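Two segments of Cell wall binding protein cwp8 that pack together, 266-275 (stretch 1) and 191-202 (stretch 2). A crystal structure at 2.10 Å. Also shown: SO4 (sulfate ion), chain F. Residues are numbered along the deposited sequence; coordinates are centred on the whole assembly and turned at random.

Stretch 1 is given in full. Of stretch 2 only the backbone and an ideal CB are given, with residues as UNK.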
# COMPACT_ATOMS: atom_id res chain seq x y z
N LYS A 266 12.30 6.29 3.60
CA LYS A 266 12.62 5.32 2.54
C LYS A 266 11.36 4.50 2.20
O LYS A 266 11.02 4.41 1.03
CB LYS A 266 13.79 4.41 2.92
CG LYS A 266 14.64 4.14 1.70
CD LYS A 266 15.59 3.00 1.89
CE LYS A 266 15.78 2.31 0.56
NZ LYS A 266 16.03 0.87 0.73
N LEU A 267 10.66 3.95 3.20
CA LEU A 267 9.39 3.23 2.98
C LEU A 267 8.53 3.99 1.96
O LEU A 267 8.09 3.39 0.95
CB LEU A 267 8.67 3.17 4.34
CG LEU A 267 7.57 2.10 4.57
CD1 LEU A 267 6.73 1.91 3.36
CD2 LEU A 267 8.18 0.78 5.00
N VAL A 268 8.33 5.33 2.21
CA VAL A 268 7.47 6.14 1.35
C VAL A 268 8.01 6.30 -0.02
O VAL A 268 7.22 6.25 -1.00
CB VAL A 268 7.18 7.56 1.96
CG1 VAL A 268 6.20 8.29 1.09
CG2 VAL A 268 6.63 7.45 3.39
N ARG A 269 9.31 6.57 -0.13
CA ARG A 269 9.89 6.74 -1.46
C ARG A 269 9.71 5.38 -2.21
O ARG A 269 9.30 5.33 -3.36
CB ARG A 269 11.40 7.08 -1.36
CG ARG A 269 11.85 8.44 -1.90
CD ARG A 269 13.36 8.63 -1.69
NE ARG A 269 13.64 9.13 -0.34
CZ ARG A 269 14.42 8.50 0.54
NH1 ARG A 269 14.61 9.01 1.75
NH2 ARG A 269 15.01 7.35 0.21
N ASP A 270 10.02 4.30 -1.51
CA ASP A 270 9.96 2.94 -2.08
C ASP A 270 8.54 2.58 -2.52
O ASP A 270 8.30 2.19 -3.70
CB ASP A 270 10.54 1.98 -1.03
CG ASP A 270 12.04 2.09 -1.05
OD1 ASP A 270 12.58 2.74 -1.97
OD2 ASP A 270 12.69 1.53 -0.16
N LEU A 271 7.58 2.84 -1.60
CA LEU A 271 6.18 2.61 -1.91
C LEU A 271 5.76 3.44 -3.06
O LEU A 271 4.99 2.99 -3.95
CB LEU A 271 5.29 2.94 -0.67
CG LEU A 271 3.81 3.07 -1.06
CD1 LEU A 271 3.32 1.74 -1.58
CD2 LEU A 271 2.94 3.45 0.13
N HIS A 272 6.21 4.70 -3.10
CA HIS A 272 5.79 5.57 -4.25
C HIS A 272 6.39 4.99 -5.52
O HIS A 272 5.74 4.95 -6.56
CB HIS A 272 6.25 7.02 -4.02
CG HIS A 272 5.84 7.90 -5.15
ND1 HIS A 272 4.72 8.71 -5.09
CD2 HIS A 272 6.38 8.09 -6.38
CE1 HIS A 272 4.62 9.36 -6.24
NE2 HIS A 272 5.60 9.00 -7.04
N LYS A 273 7.66 4.54 -5.48
CA LYS A 273 8.24 3.79 -6.67
C LYS A 273 7.33 2.60 -7.14
O LYS A 273 6.98 2.47 -8.37
CB LYS A 273 9.61 3.16 -6.29
CG LYS A 273 10.73 4.19 -6.19
CD LYS A 273 12.05 3.61 -5.68
CE LYS A 273 12.81 4.65 -4.87
NZ LYS A 273 13.89 4.06 -4.02
N VAL A 274 6.84 1.74 -6.15
CA VAL A 274 5.97 0.60 -6.58
C VAL A 274 4.72 1.05 -7.14
O VAL A 274 4.19 0.50 -8.17
CB VAL A 274 5.75 -0.30 -5.35
CG1 VAL A 274 4.71 -1.38 -5.65
CG2 VAL A 274 7.08 -0.87 -4.91
N LEU A 275 4.17 2.16 -6.52
CA LEU A 275 2.88 2.62 -7.12
C LEU A 275 3.07 3.22 -8.52
O LEU A 275 2.13 3.15 -9.34
CB LEU A 275 2.20 3.59 -6.16
CG LEU A 275 1.81 2.81 -4.87
CD1 LEU A 275 1.19 3.71 -3.80
CD2 LEU A 275 0.80 1.70 -5.34
N UNK A 191 -1.18 5.25 7.55
CA UNK A 191 0.26 5.20 7.53
C UNK A 191 0.69 4.45 6.21
O UNK A 191 -0.11 3.74 5.59
CB UNK A 191 0.79 4.51 8.79
N UNK A 192 1.93 4.62 5.78
CA UNK A 192 2.42 3.98 4.57
C UNK A 192 2.59 2.48 4.87
O UNK A 192 2.38 1.66 3.97
CB UNK A 192 3.73 4.61 4.10
N UNK A 193 2.90 2.13 6.14
CA UNK A 193 3.11 0.75 6.56
C UNK A 193 1.90 -0.15 6.31
O UNK A 193 2.08 -1.29 5.89
CB UNK A 193 3.47 0.72 8.05
N UNK A 194 0.68 0.37 6.54
CA UNK A 194 -0.56 -0.36 6.36
C UNK A 194 -0.64 -0.88 4.93
O UNK A 194 -1.32 -1.88 4.68
CB UNK A 194 -1.77 0.52 6.69
N UNK A 195 -0.03 -0.16 4.00
CA UNK A 195 -0.01 -0.55 2.58
C UNK A 195 1.28 -1.36 2.07
O UNK A 195 1.21 -2.06 1.09
CB UNK A 195 -0.14 0.74 1.76
N UNK A 196 2.41 -1.24 2.75
CA UNK A 196 3.65 -1.75 2.23
C UNK A 196 4.58 -1.89 3.38
O UNK A 196 4.72 -0.95 4.16
CB UNK A 196 4.24 -0.85 1.14
N UNK A 197 5.23 -3.07 3.54
CA UNK A 197 6.07 -3.29 4.73
C UNK A 197 7.56 -2.92 4.56
O UNK A 197 8.31 -3.19 5.46
CB UNK A 197 5.97 -4.76 5.13
N UNK A 198 7.96 -2.36 3.44
CA UNK A 198 9.39 -2.18 3.18
C UNK A 198 9.80 -2.79 1.81
O UNK A 198 10.60 -2.24 1.06
CB UNK A 198 10.20 -2.82 4.31
N UNK A 199 9.20 -3.94 1.45
CA UNK A 199 9.55 -4.58 0.17
C UNK A 199 8.31 -5.24 -0.51
O UNK A 199 8.25 -5.33 -1.72
CB UNK A 199 10.64 -5.63 0.40
N UNK A 200 7.30 -5.63 0.25
CA UNK A 200 6.09 -6.18 -0.33
C UNK A 200 4.84 -5.33 -0.06
O UNK A 200 4.71 -4.74 0.98
CB UNK A 200 5.87 -7.60 0.21
N UNK A 201 3.92 -5.27 -0.99
CA UNK A 201 2.67 -4.64 -0.63
C UNK A 201 1.93 -5.53 0.40
O UNK A 201 2.19 -6.72 0.51
CB UNK A 201 1.81 -4.40 -1.88
N UNK A 202 0.99 -4.95 1.18
CA UNK A 202 0.24 -5.77 2.18
C UNK A 202 -1.03 -6.16 1.43
O UNK A 202 -1.20 -5.78 0.25
CB UNK A 202 -0.06 -5.02 3.48
S SO4 F . 8.25 -10.47 9.07
O1 SO4 F . 8.48 -9.06 9.48
O2 SO4 F . 9.34 -11.33 9.49
O3 SO4 F . 7.02 -10.98 9.67
O4 SO4 F . 8.10 -10.47 7.64

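Stretch 1 is a helix that offers stretch 2 a greasy strip, Leu267, Leu271 and Val274, with Val268 and Asp270 at its margins. No hydrogen bond crosses the contact; its apolar side chains pack against one another.

Position 191 has nothing of the helix within reach of its CB, and many residues would do. It is Ser191, whose N donates to the side chain at position 194.

At position 192 CA-to-CB points toward the helix, and the ideal CB already lies about 4.1 Å from both Leu267 CD1 and Val268 CG2, with Leu271 CD2 at 4.2 Å. Contact is made at the first carbon, which favours a small apolar residue. Ala192 ends there.

Position 193 points away, so a polar residue suits it. Glu193 nevertheless curls back, bringing OE2 to 3.9 Å from Leu267 CG; that oxygen is hydrogen-bonded elsewhere in the structure. Position 194 is out of reach and undemanding; Glu194 serves its own stretch, OE2 accepting from Ser191 N (3.1 Å) and its N making a weak bond to Ser191 OG (3.4 Å).

The CB at 195 points toward Leu271 CD2, 4.4 Å off, so an aliphatic residue is reasonable. Leu195 makes that contact through its CB, 4.3 Å from Leu271 CD2.

Position 196 is the most telling. Its extended backbone (-161/130) aims CB at the helix, with Leu271 CD1 at 3.9 Å and Leu267 CD1 at 4.3 Å. Beyond lies a groove bordered by Leu267, Asp270, Leu271 and Val274, room for a long apolar or flat aromatic side chain. Phe196 (chi1 t) lies along it: Leu271 CA sits over one ring face, Leu267 CD1 meets the edge at 3.2 Å from CD2, and Val274 CG2 is 4.2 Å from CE1.

Position 197 points away, leaving a polar residue free to organise the turn. Asp197 does so: OD1 accepts from the backbone N atoms at 199 and 200, both at 2.9 Å.

At 198 phi is 126°, and a CB would be jammed against the preceding carbonyl O. The backbone, rather than the helix, calls for glycine. In Gly198, N lies 3.5 Å from Leu267 CD2.

Positions 199 and 200 point away, so the helix sets no rule. They are Ile199 and Arg200, whose NE forms a salt bridge with Asp197 OD2 (3.0 Å) and which weakly bonds a sulfate.

Position 201 starts sideways, with no helix atom within 5.5 Å of its ideal CB; a longer apolar chain could reach Leu271 and Val274, though others would be tolerated. Leu201 brings CD2 to 4.1 Å from both Leu271 CD1 and Val274 CG1.

Position 202 is out of reach; right before a helix, Ser, Thr, Asp or Asn would suit. Thr202 is the N-cap, and its OG1 donates to Glu194 O (2.7 Å).

Stretch 2, residues 191-202: SAEELFDGIRLT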
# COMPACT_ATOMS: atom_id res chain seq x y z
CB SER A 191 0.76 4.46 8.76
OG SER A 191 0.44 3.08 8.66
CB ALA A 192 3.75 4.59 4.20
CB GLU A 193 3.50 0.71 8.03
CG GLU A 193 4.99 1.00 8.26
CD GLU A 193 5.35 2.50 8.16
OE1 GLU A 193 4.43 3.34 8.02
OE2 GLU A 193 6.54 2.83 8.23
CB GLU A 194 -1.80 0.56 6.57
CG GLU A 194 -2.06 0.95 8.01
CD GLU A 194 -3.23 1.93 8.12
OE1 GLU A 194 -4.34 1.62 7.58
OE2 GLU A 194 -3.04 3.01 8.75
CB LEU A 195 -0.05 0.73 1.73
CG LEU A 195 -1.32 1.61 1.86
CD1 LEU A 195 -1.34 2.60 0.62
CD2 LEU A 195 -2.65 0.74 1.80
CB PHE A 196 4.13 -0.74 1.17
CG PHE A 196 5.51 -0.95 0.57
CD1 PHE A 196 5.73 -1.97 -0.35
CD2 PHE A 196 6.57 -0.09 0.89
CE1 PHE A 196 7.00 -2.12 -0.95
CE2 PHE A 196 7.82 -0.24 0.30
CZ PHE A 196 8.03 -1.26 -0.63
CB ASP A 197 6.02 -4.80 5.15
CG ASP A 197 6.64 -5.81 4.10
OD1 ASP A 197 7.38 -5.37 3.14
OD2 ASP A 197 6.42 -7.02 4.25
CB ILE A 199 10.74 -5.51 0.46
CG1 ILE A 199 11.18 -6.25 -0.82
CG2 ILE A 199 10.37 -6.52 1.64
CD1 ILE A 199 12.59 -6.85 -0.70
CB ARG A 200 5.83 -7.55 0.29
CG ARG A 200 6.96 -8.57 0.13
CD ARG A 200 6.71 -9.78 1.11
NE ARG A 200 6.83 -9.42 2.54
CZ ARG A 200 7.00 -10.31 3.53
NH1 ARG A 200 7.09 -11.61 3.27
NH2 ARG A 200 7.07 -9.88 4.80
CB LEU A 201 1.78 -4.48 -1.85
CG LEU A 201 2.37 -3.52 -2.94
CD1 LEU A 201 1.59 -3.76 -4.31
CD2 LEU A 201 2.23 -2.07 -2.46
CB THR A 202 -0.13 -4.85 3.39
OG1 THR A 202 -0.85 -3.77 2.81
CG2 THR A 202 1.08 -4.30 4.09
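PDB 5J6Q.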